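Local atomic coordinates of intracellular serine protease (Bacillus licheniformis, PDB entry 4ZOQ), a protein that probably acts as a subtilisin-like serine endopeptidase of lanthipeptide biosynthesis, cutting peptide bonds in a sequence-specific manner. Residues B[21-25]-B[242-247]; B[27-31]-B[330-334]; B[175-181]-B[214-220]; B[252-257]-B[267-271]; B[285-290]-B[306-310]. Residue numbers count along the deposited sequence, not the author numbering.

Interaction 1: B[21-25]-B[242-247]; sequences EYLWF and VTDLVL
This buried contact anchors a helix start on the edge of a two-stranded antiparallel sheet in a subtilisin-like fold: the N-terminal part of the chain docks where strand 246-249 begins, beside the antiparallel strand 269-272. Residues 21-22 end a short 3-10 segment, Leu-23 takes the N-cap position, and Trp-24 and Phe-25 open helix 24-30. Across from them, Val-242 to Asp-244 have helical backbone angles, closed by a weak bond from Leu-245 N to Val-242 O (3.4 Å), before Leu-245 to Leu-247 become extended. The CA atoms of Tyr-22 and Leu-247 lie 5.3 Å apart. Here Leu-247 N donates to Tyr-22 O (3.0 Å), so a carbonyl from the 3-10 turn occupies a strand amide. Apolar packing surrounds this link. Tyr-22 CB meets Leu-247 CB at 3.8 Å, and Leu-23 CG reaches the same Leu-247 CB at 4.2 Å. Phe-25, with chi1 p, points toward the strand and brings CD1 to 3.5 Å from Val-246 CB; Met-93 of helix 86-97 touches both residues. Trp-24 also has chi1 p, which lays the indole alongside the turn, CZ2 3.6 Å from Val-246 CG1, while Lys-207 makes a cation-pi contact with the ring. The indole edge makes the second hydrogen bond, from Trp-24 NE1 to Leu-245 O at 2.9 Å.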
# COMPACT_ATOMS: atom_id res chain seq x y z
N GLU B 21 -7.67 -6.48 -23.35
CA GLU B 21 -6.31 -6.24 -23.80
C GLU B 21 -5.45 -5.48 -22.76
O GLU B 21 -4.24 -5.69 -22.69
CB GLU B 21 -6.32 -5.45 -25.12
CG GLU B 21 -6.66 -6.31 -26.30
CD GLU B 21 -5.71 -7.46 -26.43
OE1 GLU B 21 -4.47 -7.23 -26.42
OE2 GLU B 21 -6.21 -8.61 -26.52
N TYR B 22 -6.08 -4.59 -22.00
CA TYR B 22 -5.39 -3.74 -21.04
C TYR B 22 -5.28 -4.40 -19.67
O TYR B 22 -4.67 -3.86 -18.74
CB TYR B 22 -6.14 -2.40 -20.90
CG TYR B 22 -6.43 -1.73 -22.24
CD1 TYR B 22 -5.40 -1.23 -23.03
CD2 TYR B 22 -7.73 -1.59 -22.70
CE1 TYR B 22 -5.66 -0.63 -24.25
CE2 TYR B 22 -8.00 -0.99 -23.90
CZ TYR B 22 -6.97 -0.51 -24.68
OH TYR B 22 -7.26 0.08 -25.89
N LEU B 23 -5.87 -5.59 -19.56
CA LEU B 23 -5.81 -6.39 -18.36
C LEU B 23 -4.81 -7.54 -18.52
O LEU B 23 -4.90 -8.56 -17.83
CB LEU B 23 -7.20 -6.92 -18.00
CG LEU B 23 -8.13 -5.93 -17.27
CD1 LEU B 23 -9.60 -6.35 -17.42
CD2 LEU B 23 -7.78 -5.85 -15.80
N TRP B 24 -3.88 -7.37 -19.47
CA TRP B 24 -2.81 -8.34 -19.73
C TRP B 24 -2.10 -8.71 -18.44
O TRP B 24 -1.78 -9.90 -18.24
CB TRP B 24 -1.78 -7.81 -20.74
CG TRP B 24 -1.11 -6.53 -20.31
CD1 TRP B 24 -1.49 -5.25 -20.61
CD2 TRP B 24 0.06 -6.42 -19.47
NE1 TRP B 24 -0.61 -4.35 -20.03
CE2 TRP B 24 0.33 -5.04 -19.32
CE3 TRP B 24 0.90 -7.36 -18.85
CZ2 TRP B 24 1.41 -4.58 -18.57
CZ3 TRP B 24 1.94 -6.90 -18.07
CH2 TRP B 24 2.20 -5.51 -17.94
N PHE B 25 -1.88 -7.72 -17.56
CA PHE B 25 -1.23 -7.98 -16.27
C PHE B 25 -2.08 -8.93 -15.41
O PHE B 25 -1.55 -9.79 -14.70
CB PHE B 25 -0.94 -6.67 -15.50
CG PHE B 25 -2.18 -6.01 -14.92
CD1 PHE B 25 -2.94 -5.15 -15.69
CD2 PHE B 25 -2.59 -6.31 -13.62
CE1 PHE B 25 -4.10 -4.58 -15.16
CE2 PHE B 25 -3.74 -5.74 -13.10
CZ PHE B 25 -4.49 -4.89 -13.86
N VAL B 242 0.17 1.83 -25.72
CA VAL B 242 -0.93 1.79 -24.79
C VAL B 242 -1.09 0.40 -24.22
O VAL B 242 -1.73 0.22 -23.17
CB VAL B 242 -2.23 2.22 -25.47
CG1 VAL B 242 -2.15 3.72 -25.82
CG2 VAL B 242 -2.45 1.40 -26.73
N THR B 243 -0.48 -0.57 -24.91
CA THR B 243 -0.47 -1.95 -24.46
C THR B 243 0.53 -2.19 -23.34
O THR B 243 0.53 -3.26 -22.73
CB THR B 243 -0.11 -2.92 -25.63
OG1 THR B 243 1.18 -2.58 -26.17
CG2 THR B 243 -1.17 -2.86 -26.74
N ASP B 244 1.37 -1.20 -23.06
CA ASP B 244 2.32 -1.28 -21.95
C ASP B 244 1.75 -0.72 -20.67
O ASP B 244 2.34 -0.92 -19.61
CB ASP B 244 3.64 -0.57 -22.29
CG ASP B 244 4.60 -1.45 -23.11
OD1 ASP B 244 4.31 -2.65 -23.25
OD2 ASP B 244 5.63 -0.95 -23.63
N LEU B 245 0.61 -0.04 -20.77
CA LEU B 245 -0.13 0.49 -19.61
C LEU B 245 -1.07 -0.56 -19.01
O LEU B 245 -1.35 -1.58 -19.65
CB LEU B 245 -0.91 1.74 -20.03
CG LEU B 245 -0.11 3.01 -20.38
CD1 LEU B 245 -0.95 4.07 -21.13
CD2 LEU B 245 0.45 3.61 -19.06
N VAL B 246 -1.58 -0.30 -17.81
CA VAL B 246 -2.45 -1.27 -17.17
C VAL B 246 -3.81 -0.65 -16.87
O VAL B 246 -3.90 0.55 -16.55
CB VAL B 246 -1.82 -1.86 -15.86
CG1 VAL B 246 -0.54 -2.61 -16.22
CG2 VAL B 246 -1.55 -0.79 -14.78
N LEU B 247 -4.87 -1.44 -16.99
CA LEU B 247 -6.20 -0.92 -16.67
C LEU B 247 -6.37 -0.83 -15.14
O LEU B 247 -5.90 -1.68 -14.40
CB LEU B 247 -7.31 -1.78 -17.29
CG LEU B 247 -8.65 -1.05 -17.47
CD1 LEU B 247 -8.48 0.07 -18.47
CD2 LEU B 247 -9.77 -1.98 -17.91

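Interaction 2: B[27-31]-B[330-334]; sequences AKQTD and EVRAY
Helix-end capping by a residue distant in sequence is the principle at work here: the end of helix 24-30 receives the N-terminus of helix 333-338, far along the chain. Gln-29, the residue most covered, accepts from two of the amides in the first turn of the new helix, those of Ala-333 and Tyr-334. Its chi1 and chi2 are both m, folding the amide group back so that Gln-29 OE1 accepts from Ala-333 N (2.9 Å), while Gln-29 O accepts from Tyr-334 N (2.9 Å). Residues 330-331 are extended, Arg-332 holds the N-cap position, and the CA atoms of Gln-29 and Arg-332 stand 4.9 Å apart. The other end of the Gln-29 amide is also engaged, NE2 bonding to Gln-281 OE1 of helix 275-297. Tyr-334 comes next in buried area. With chi1 p its side chain runs along the end of the first helix, Tyr-334 CE1 3.4 Å from Lys-28 O. Asp-31, with positive phi (54/61), closes that helix in a Schellman motif, and the turn carries its CB over the tyrosine face as a CH-pi contact, 4.1 Å from the ring centroid. Thr-30 and Tyr-334 have CA atoms 5.2 Å apart. Lys-28 lies along the outer side with its chain extended through chi3. Lys-28 CE makes a van der Waals contact (3.3 Å) with Glu-330 OE2, which accepts a weak hydrogen bond from Asn-205 ND2.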
# COMPACT_ATOMS: atom_id res chain seq x y z
N ALA B 27 -4.41 -11.18 -16.50
CA ALA B 27 -4.36 -12.49 -17.16
C ALA B 27 -3.04 -13.19 -16.83
O ALA B 27 -3.02 -14.40 -16.60
CB ALA B 27 -4.54 -12.37 -18.67
N LYS B 28 -1.95 -12.42 -16.78
CA LYS B 28 -0.66 -12.99 -16.42
C LYS B 28 -0.67 -13.51 -14.98
O LYS B 28 -0.36 -14.67 -14.72
CB LYS B 28 0.44 -11.95 -16.61
CG LYS B 28 1.81 -12.49 -16.38
CD LYS B 28 2.92 -11.47 -16.61
CE LYS B 28 4.29 -12.18 -16.62
NZ LYS B 28 4.68 -12.69 -17.97
N GLN B 29 -1.11 -12.67 -14.06
CA GLN B 29 -1.17 -13.01 -12.65
C GLN B 29 -2.02 -14.26 -12.33
O GLN B 29 -1.58 -15.15 -11.58
CB GLN B 29 -1.72 -11.81 -11.87
CG GLN B 29 -0.74 -10.66 -11.64
CD GLN B 29 0.22 -10.93 -10.47
OE1 GLN B 29 0.34 -12.06 -9.98
NE2 GLN B 29 0.86 -9.87 -9.97
N THR B 30 -3.20 -14.33 -12.94
CA THR B 30 -4.23 -15.32 -12.61
C THR B 30 -4.28 -16.51 -13.58
O THR B 30 -5.23 -17.31 -13.52
CB THR B 30 -5.64 -14.68 -12.58
OG1 THR B 30 -5.94 -14.15 -13.88
CG2 THR B 30 -5.72 -13.55 -11.55
N ASP B 31 -3.29 -16.62 -14.46
CA ASP B 31 -3.24 -17.63 -15.51
C ASP B 31 -4.55 -17.59 -16.34
O ASP B 31 -5.32 -18.56 -16.37
CB ASP B 31 -3.00 -19.04 -14.94
CG ASP B 31 -2.68 -20.07 -16.04
OD1 ASP B 31 -2.36 -19.66 -17.19
OD2 ASP B 31 -2.72 -21.29 -15.75
N GLU B 330 9.39 -11.45 -9.80
CA GLU B 330 8.00 -11.11 -10.08
C GLU B 330 7.02 -12.09 -9.48
O GLU B 330 7.13 -13.31 -9.70
CB GLU B 330 7.76 -11.05 -11.57
CG GLU B 330 6.35 -10.63 -11.95
CD GLU B 330 6.23 -10.51 -13.45
OE1 GLU B 330 7.29 -10.56 -14.10
OE2 GLU B 330 5.12 -10.33 -13.99
N VAL B 331 6.13 -11.55 -8.65
CA VAL B 331 5.04 -12.31 -8.07
C VAL B 331 4.02 -12.76 -9.12
O VAL B 331 3.62 -11.99 -9.96
CB VAL B 331 4.31 -11.49 -6.97
CG1 VAL B 331 2.98 -12.15 -6.57
CG2 VAL B 331 5.22 -11.34 -5.77
N ARG B 332 3.61 -14.02 -9.05
CA ARG B 332 2.56 -14.55 -9.92
C ARG B 332 1.59 -15.33 -9.07
O ARG B 332 1.94 -16.39 -8.53
CB ARG B 332 3.13 -15.42 -11.04
CG ARG B 332 4.00 -14.65 -12.05
CD ARG B 332 4.71 -15.65 -12.97
NE ARG B 332 5.57 -16.52 -12.16
CZ ARG B 332 6.32 -17.51 -12.64
NH1 ARG B 332 6.31 -17.77 -13.95
NH2 ARG B 332 7.08 -18.24 -11.80
N ALA B 333 0.37 -14.82 -8.95
CA ALA B 333 -0.62 -15.43 -8.05
C ALA B 333 -0.87 -16.91 -8.36
O ALA B 333 -0.93 -17.71 -7.43
CB ALA B 333 -1.93 -14.66 -8.12
N TYR B 334 -1.01 -17.29 -9.64
CA TYR B 334 -1.30 -18.70 -9.96
C TYR B 334 -0.14 -19.60 -9.56
O TYR B 334 -0.36 -20.73 -9.16
CB TYR B 334 -1.63 -18.90 -11.45
CG TYR B 334 -0.44 -18.87 -12.36
CD1 TYR B 334 0.01 -17.66 -12.91
CD2 TYR B 334 0.24 -20.05 -12.69
CE1 TYR B 334 1.11 -17.62 -13.74
CE2 TYR B 334 1.32 -20.03 -13.53
CZ TYR B 334 1.76 -18.80 -14.06
OH TYR B 334 2.85 -18.76 -14.90

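Interaction 3: B[175-181]-B[214-220]; sequences NKGVNLD and YSNQGRE
The loop leading into helix 180-187 runs parallel to the loop between strands 200-205 and 221-226, joined by a single beta bridge between Asn-179 and Gln-217 (CA-CA 4.6 Å). Tyr-214 comes first: its O takes a weak bond from Gly-177 N (2.8 Å), and Asn-175 CG lies 3.7 Å from its CD1. Asn-175, hydrogen-bonded through OD1 to Thr-275 OG1 and about 6 Å from the predicted nucleophile Ser-276 between side chains, probably corresponds to the oxyanion-hole asparagine of subtilisins. Ser-215 turns away to Ser-204. Asn-216 OD1 accepts weak bonds from Lys-176 N (3.1 Å) and Val-178 N (3.3 Å), while its ND2 binds Ala-173 O. Gln-217 forms the bridge, N to Val-178 O (3.0 Å) and O from Leu-180 N (2.6 Å); a water joins its OE1 to Asn-179 ND2. At Gly-218 (152/172) a CB would crowd Leu-180 CB and the preceding carbonyl. Arg-219 N donates to Asp-181 OD2 (2.9 Å), and its NH1 salt-bridges Asp-181 OD1 (3.1 Å). Glu-220 OE2 binds Ser-194 OG. Backbone groups and polar side chains thus carry the contact, with little apolar packing.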
# COMPACT_ATOMS: atom_id res chain seq x y z
N ASN B 175 8.48 5.82 -7.45
CA ASN B 175 8.56 6.03 -8.89
C ASN B 175 9.63 7.03 -9.35
O ASN B 175 9.47 7.69 -10.39
CB ASN B 175 7.20 6.47 -9.47
CG ASN B 175 6.11 5.43 -9.28
OD1 ASN B 175 6.32 4.37 -8.69
ND2 ASN B 175 4.95 5.68 -9.89
N LYS B 176 10.71 7.19 -8.58
CA LYS B 176 11.74 8.17 -8.99
C LYS B 176 12.82 7.62 -9.92
O LYS B 176 13.67 8.36 -10.34
CB LYS B 176 12.46 8.78 -7.78
CG LYS B 176 11.75 9.93 -7.09
CD LYS B 176 12.75 10.55 -6.11
CE LYS B 176 12.30 11.89 -5.53
NZ LYS B 176 13.32 12.39 -4.53
N GLY B 177 12.80 6.32 -10.21
CA GLY B 177 13.77 5.73 -11.09
C GLY B 177 15.18 5.84 -10.54
O GLY B 177 16.15 5.82 -11.31
N VAL B 178 15.30 5.94 -9.22
CA VAL B 178 16.61 6.04 -8.57
C VAL B 178 16.93 4.76 -7.79
O VAL B 178 16.02 3.99 -7.42
CB VAL B 178 16.69 7.27 -7.58
CG1 VAL B 178 16.20 8.52 -8.26
CG2 VAL B 178 15.84 7.04 -6.36
N ASN B 179 18.22 4.56 -7.49
CA ASN B 179 18.67 3.49 -6.61
C ASN B 179 18.54 3.98 -5.18
O ASN B 179 19.13 4.99 -4.83
CB ASN B 179 20.13 3.10 -6.91
CG ASN B 179 20.63 1.95 -6.05
OD1 ASN B 179 20.97 2.13 -4.87
ND2 ASN B 179 20.70 0.75 -6.63
N LEU B 180 17.76 3.29 -4.36
CA LEU B 180 17.46 3.84 -3.04
C LEU B 180 18.68 3.81 -2.11
O LEU B 180 18.83 4.67 -1.25
CB LEU B 180 16.26 3.10 -2.41
CG LEU B 180 14.95 3.39 -3.15
CD1 LEU B 180 13.80 2.50 -2.70
CD2 LEU B 180 14.58 4.86 -3.00
N ASP B 181 19.59 2.87 -2.34
CA ASP B 181 20.83 2.81 -1.56
C ASP B 181 21.75 4.00 -1.90
O ASP B 181 22.30 4.65 -1.01
CB ASP B 181 21.54 1.47 -1.79
CG ASP B 181 20.67 0.28 -1.37
OD1 ASP B 181 20.08 0.35 -0.26
OD2 ASP B 181 20.57 -0.72 -2.14
N TYR B 214 10.68 3.79 -14.21
CA TYR B 214 10.48 4.66 -13.05
C TYR B 214 10.69 3.91 -11.75
O TYR B 214 10.79 4.49 -10.68
CB TYR B 214 9.08 5.25 -13.09
CG TYR B 214 8.01 4.19 -13.14
CD1 TYR B 214 7.64 3.52 -11.99
CD2 TYR B 214 7.34 3.87 -14.34
CE1 TYR B 214 6.69 2.52 -12.01
CE2 TYR B 214 6.35 2.87 -14.36
CZ TYR B 214 6.03 2.20 -13.17
OH TYR B 214 5.09 1.21 -13.11
N SER B 215 10.73 2.59 -11.82
CA SER B 215 10.71 1.82 -10.59
C SER B 215 11.99 1.99 -9.74
O SER B 215 13.09 1.73 -10.21
CB SER B 215 10.47 0.36 -10.94
OG SER B 215 10.21 -0.40 -9.79
N ASN B 216 11.84 2.46 -8.51
CA ASN B 216 12.95 2.55 -7.58
C ASN B 216 13.58 1.19 -7.36
O ASN B 216 12.88 0.17 -7.30
CB ASN B 216 12.50 3.15 -6.22
CG ASN B 216 12.30 4.66 -6.26
OD1 ASN B 216 12.78 5.35 -7.17
ND2 ASN B 216 11.61 5.19 -5.28
N GLN B 217 14.90 1.18 -7.21
CA GLN B 217 15.69 -0.03 -7.07
C GLN B 217 16.47 0.06 -5.78
O GLN B 217 16.67 1.15 -5.27
CB GLN B 217 16.64 -0.19 -8.28
CG GLN B 217 15.89 -0.18 -9.60
CD GLN B 217 16.77 -0.36 -10.84
OE1 GLN B 217 17.97 -0.59 -10.73
NE2 GLN B 217 16.16 -0.30 -12.02
N GLY B 218 16.97 -1.07 -5.29
CA GLY B 218 17.75 -1.10 -4.07
C GLY B 218 17.63 -2.43 -3.35
O GLY B 218 16.82 -3.26 -3.72
N ARG B 219 18.44 -2.61 -2.31
CA ARG B 219 18.45 -3.85 -1.56
C ARG B 219 17.12 -4.10 -0.87
O ARG B 219 16.83 -5.24 -0.52
CB ARG B 219 19.59 -3.85 -0.54
CG ARG B 219 20.96 -3.71 -1.20
CD ARG B 219 22.11 -3.82 -0.21
NE ARG B 219 23.23 -3.03 -0.70
CZ ARG B 219 23.44 -1.76 -0.41
NH1 ARG B 219 22.68 -1.13 0.47
NH2 ARG B 219 24.48 -1.13 -0.94
N GLU B 220 16.35 -3.04 -0.63
CA GLU B 220 15.05 -3.13 0.03
C GLU B 220 13.97 -3.76 -0.84
O GLU B 220 13.01 -4.29 -0.30
CB GLU B 220 14.56 -1.75 0.50
CG GLU B 220 14.03 -0.86 -0.61
CD GLU B 220 13.39 0.43 -0.09
OE1 GLU B 220 14.09 1.18 0.64
OE2 GLU B 220 12.19 0.68 -0.40
O HOH W 1 20.54 0.19 -9.38
O HOH W 2 17.32 -0.28 -0.48

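Interaction 4: B[252-257]-B[267-271]; sequences KGKDNT and KGYSL
Asn-256 and two waters satisfy polar backbone groups between these two segments. Asn-256, with chi1 p, donates from ND2 to Tyr-269 O (3.1 Å), and ND2 also bonds Ile-265 O, in the connection between the segments. A water bridges Lys-254 O (2.8 Å) and Gly-268 N (2.8 Å). A second accepts from Thr-257 OG1 (2.7 Å) and donates to Leu-271 O (3.0 Å); Thr-257 OG1 also caps Asp-260 N as the N-cap of helix 258-262. Ser-270 OG bonds Asp-260 OD2, and Lys-254 NZ reaches Pro-83 O. The backbones come closest at Lys-252 and Gly-268 (CA-CA 3.9 Å), the glycine having phi/psi 106/-12. Lys-267 lies along the loop, its CD 3.6 Å from Lys-254 O and its NZ in a long salt bridge (3.9 Å) with Asp-255 OD1. The segments thus close a wide excursion between antiparallel strands 246-249 and 269-272, the strand pair that in subtilisin-like folds precedes the helix bearing the catalytic serine.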
# COMPACT_ATOMS: atom_id res chain seq x y z
N LYS B 252 -16.31 5.87 -10.59
CA LYS B 252 -17.22 5.81 -11.72
C LYS B 252 -17.83 7.18 -12.04
O LYS B 252 -18.14 7.48 -13.19
CB LYS B 252 -18.32 4.78 -11.46
CG LYS B 252 -19.61 5.40 -11.02
CD LYS B 252 -20.57 4.41 -10.38
CE LYS B 252 -20.19 4.14 -8.94
NZ LYS B 252 -21.10 3.08 -8.42
N GLY B 253 -17.97 8.03 -11.03
CA GLY B 253 -18.57 9.33 -11.27
C GLY B 253 -17.54 10.39 -11.58
O GLY B 253 -17.85 11.58 -11.56
N LYS B 254 -16.32 9.97 -11.89
CA LYS B 254 -15.24 10.91 -12.16
C LYS B 254 -14.87 10.77 -13.63
O LYS B 254 -14.91 9.67 -14.16
CB LYS B 254 -14.05 10.63 -11.22
CG LYS B 254 -13.00 11.72 -11.16
CD LYS B 254 -11.76 11.32 -10.38
CE LYS B 254 -10.66 12.39 -10.50
NZ LYS B 254 -10.75 13.41 -9.42
N ASP B 255 -14.57 11.87 -14.32
CA ASP B 255 -14.16 11.78 -15.73
C ASP B 255 -12.78 11.14 -15.84
O ASP B 255 -11.88 11.49 -15.08
CB ASP B 255 -14.11 13.16 -16.39
CG ASP B 255 -15.48 13.77 -16.64
OD1 ASP B 255 -16.51 13.05 -16.81
OD2 ASP B 255 -15.52 15.02 -16.71
N ASN B 256 -12.61 10.18 -16.74
CA ASN B 256 -11.28 9.63 -16.94
C ASN B 256 -10.57 10.46 -18.01
O ASN B 256 -11.09 11.48 -18.44
CB ASN B 256 -11.33 8.14 -17.30
CG ASN B 256 -12.14 7.86 -18.54
OD1 ASN B 256 -12.38 8.74 -19.37
ND2 ASN B 256 -12.61 6.61 -18.65
N THR B 257 -9.37 10.03 -18.42
CA THR B 257 -8.48 10.87 -19.22
C THR B 257 -8.80 10.86 -20.70
O THR B 257 -9.49 9.98 -21.18
CB THR B 257 -7.01 10.44 -19.07
OG1 THR B 257 -6.75 9.32 -19.94
CG2 THR B 257 -6.71 10.10 -17.61
N LYS B 267 -16.26 5.34 -18.29
CA LYS B 267 -15.94 5.75 -16.93
C LYS B 267 -16.02 4.59 -15.97
O LYS B 267 -16.76 3.64 -16.20
CB LYS B 267 -16.83 6.89 -16.46
CG LYS B 267 -16.46 8.23 -17.09
CD LYS B 267 -17.46 9.31 -16.66
CE LYS B 267 -18.52 9.58 -17.72
NZ LYS B 267 -19.53 10.54 -17.18
N GLY B 268 -15.20 4.64 -14.92
CA GLY B 268 -15.09 3.52 -14.01
C GLY B 268 -13.78 2.78 -14.23
O GLY B 268 -13.45 1.88 -13.46
N TYR B 269 -13.10 3.10 -15.34
CA TYR B 269 -11.79 2.52 -15.64
C TYR B 269 -10.87 3.57 -16.19
O TYR B 269 -11.32 4.57 -16.78
CB TYR B 269 -11.91 1.35 -16.63
CG TYR B 269 -12.90 0.31 -16.18
CD1 TYR B 269 -12.57 -0.61 -15.18
CD2 TYR B 269 -14.17 0.25 -16.74
CE1 TYR B 269 -13.50 -1.55 -14.73
CE2 TYR B 269 -15.10 -0.70 -16.31
CZ TYR B 269 -14.75 -1.59 -15.30
OH TYR B 269 -15.66 -2.54 -14.88
N SER B 270 -9.56 3.37 -15.99
CA SER B 270 -8.54 4.27 -16.54
C SER B 270 -7.21 3.53 -16.77
O SER B 270 -6.81 2.63 -16.01
CB SER B 270 -8.32 5.49 -15.64
OG SER B 270 -7.41 6.42 -16.24
N LEU B 271 -6.53 3.95 -17.81
CA LEU B 271 -5.24 3.41 -18.15
C LEU B 271 -4.20 4.15 -17.33
O LEU B 271 -4.18 5.39 -17.29
CB LEU B 271 -5.02 3.58 -19.65
CG LEU B 271 -4.55 2.38 -20.45
CD1 LEU B 271 -5.38 1.14 -20.12
CD2 LEU B 271 -4.72 2.76 -21.90
O HOH W 3 -13.96 7.12 -14.58
O HOH W 4 -5.48 6.94 -19.45

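Interaction 5: B[285-290]-B[306-310]; sequences TAALVI and VHHIL
Interlocking aliphatic side chains, with no hydrogen bond across the interface, pack two helices of the subtilisin-like alpha/beta core. Helices 275-297 and 303-313 follow one another in the chain, and their segments cross at 117° with axes 9.9 Å apart at closest approach. Val-306 (chi1 t) points toward the partner and settles into the depression outlined by Ala-286, Val-289 and Ile-290, residues spaced so that they share one face of the first helix. Val-306 CG1 lies 4.1 Å from Ala-286 CB and 3.9 Å from Val-289 CG1, and Val-306 CG2 lies 3.7 Å from Ile-290 CG1. Val-289, also t, answers by projecting between Val-306 and Ile-309, and the CA atoms of Val-289 and Val-306, 6.6 Å apart, mark the closest backbone approach. The small CB of Ala-286 lets Leu-310 lie nearby, its CD1 4.3 Å away. Beneath the pair, Phe-170 of strand 168-172 touches both Ala-286 and Leu-310, so the helices pack on the central sheet as well as on each other. Thr-285 turns its OG1 to Gln-281 O and sets its CG2 3.8 Å from Leu-310 CD2, while Ile-309 extends CD1 to 3.6 Å from Val-289 CG1.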
# COMPACT_ATOMS: atom_id res chain seq x y z
N THR B 285 -2.36 -11.04 -3.94
CA THR B 285 -1.85 -12.40 -3.99
C THR B 285 -1.68 -12.97 -2.57
O THR B 285 -2.01 -14.14 -2.32
CB THR B 285 -0.49 -12.49 -4.72
OG1 THR B 285 -0.61 -11.95 -6.05
CG2 THR B 285 -0.03 -13.96 -4.80
N ALA B 286 -1.20 -12.14 -1.64
CA ALA B 286 -1.07 -12.59 -0.25
C ALA B 286 -2.41 -12.99 0.35
O ALA B 286 -2.52 -14.02 1.04
CB ALA B 286 -0.43 -11.51 0.59
N ALA B 287 -3.43 -12.18 0.09
CA ALA B 287 -4.79 -12.47 0.55
C ALA B 287 -5.27 -13.78 -0.07
O ALA B 287 -5.97 -14.56 0.58
CB ALA B 287 -5.74 -11.32 0.21
N LEU B 288 -4.88 -14.05 -1.31
CA LEU B 288 -5.26 -15.32 -1.91
C LEU B 288 -4.63 -16.52 -1.19
O LEU B 288 -5.30 -17.52 -0.95
CB LEU B 288 -4.91 -15.36 -3.40
CG LEU B 288 -5.86 -14.67 -4.37
CD1 LEU B 288 -5.46 -15.06 -5.81
CD2 LEU B 288 -7.31 -15.07 -4.06
N VAL B 289 -3.34 -16.40 -0.85
CA VAL B 289 -2.62 -17.48 -0.17
C VAL B 289 -3.21 -17.71 1.22
O VAL B 289 -3.47 -18.85 1.60
CB VAL B 289 -1.12 -17.16 -0.05
CG1 VAL B 289 -0.45 -18.09 0.96
CG2 VAL B 289 -0.47 -17.28 -1.41
N ILE B 290 -3.47 -16.62 1.95
CA ILE B 290 -4.09 -16.75 3.25
C ILE B 290 -5.44 -17.46 3.12
O ILE B 290 -5.73 -18.38 3.89
CB ILE B 290 -4.26 -15.37 3.94
CG1 ILE B 290 -2.90 -14.80 4.35
CG2 ILE B 290 -5.16 -15.50 5.18
CD1 ILE B 290 -2.89 -13.34 4.66
N VAL B 306 3.31 -17.07 4.65
CA VAL B 306 2.80 -16.45 3.43
C VAL B 306 3.95 -15.85 2.64
O VAL B 306 4.04 -16.04 1.43
CB VAL B 306 1.75 -15.39 3.73
CG1 VAL B 306 1.20 -14.83 2.43
CG2 VAL B 306 0.63 -16.02 4.53
N HIS B 307 4.85 -15.16 3.34
CA HIS B 307 6.01 -14.55 2.71
C HIS B 307 6.85 -15.61 2.02
O HIS B 307 7.37 -15.41 0.91
CB HIS B 307 6.86 -13.81 3.76
CG HIS B 307 7.98 -13.01 3.18
ND1 HIS B 307 9.14 -13.58 2.68
CD2 HIS B 307 8.15 -11.67 3.05
CE1 HIS B 307 9.95 -12.64 2.24
NE2 HIS B 307 9.37 -11.47 2.45
N HIS B 308 6.95 -16.76 2.67
CA HIS B 308 7.71 -17.89 2.12
C HIS B 308 7.08 -18.37 0.80
O HIS B 308 7.78 -18.61 -0.17
CB HIS B 308 7.79 -19.04 3.14
CG HIS B 308 8.62 -20.18 2.67
ND1 HIS B 308 10.00 -20.17 2.74
CD2 HIS B 308 8.29 -21.34 2.06
CE1 HIS B 308 10.47 -21.28 2.21
NE2 HIS B 308 9.45 -22.01 1.79
N ILE B 309 5.76 -18.50 0.78
CA ILE B 309 5.09 -18.91 -0.44
C ILE B 309 5.29 -17.87 -1.57
O ILE B 309 5.60 -18.25 -2.71
CB ILE B 309 3.60 -19.15 -0.16
CG1 ILE B 309 3.48 -20.37 0.74
CG2 ILE B 309 2.84 -19.38 -1.46
CD1 ILE B 309 2.15 -20.52 1.40
N LEU B 310 5.19 -16.58 -1.26
CA LEU B 310 5.42 -15.51 -2.24
C LEU B 310 6.80 -15.58 -2.80
O LEU B 310 7.01 -15.47 -4.02
CB LEU B 310 5.21 -14.12 -1.62
CG LEU B 310 3.77 -13.83 -1.22
CD1 LEU B 310 3.60 -12.54 -0.46
CD2 LEU B 310 2.93 -13.78 -2.50

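Helix 24-30 is the common element of interactions 1 and 2, whose centres lie 14 Å apart and whose segments alternate along the chain, so one short helix links the N-terminal region to the antiparallel strand pair and to the C-terminal helix. Interaction 4 follows interaction 1 in series, 15 Å away between centres: Leu-271 packs against Tyr-22, Leu-245 and Leu-247. Interactions 3, 4 and 5 are nested within the loop closed by interaction 2, and 3 also within that of 1; 5 touches 2, centres 12 Å apart. Interaction 3 stands separately, 23 to 29 Å from the others. Side chains of 1, 3 and 4 come within about 6 to 12 Å of predicted charge-relay residues; 2 and 5 lie away from them.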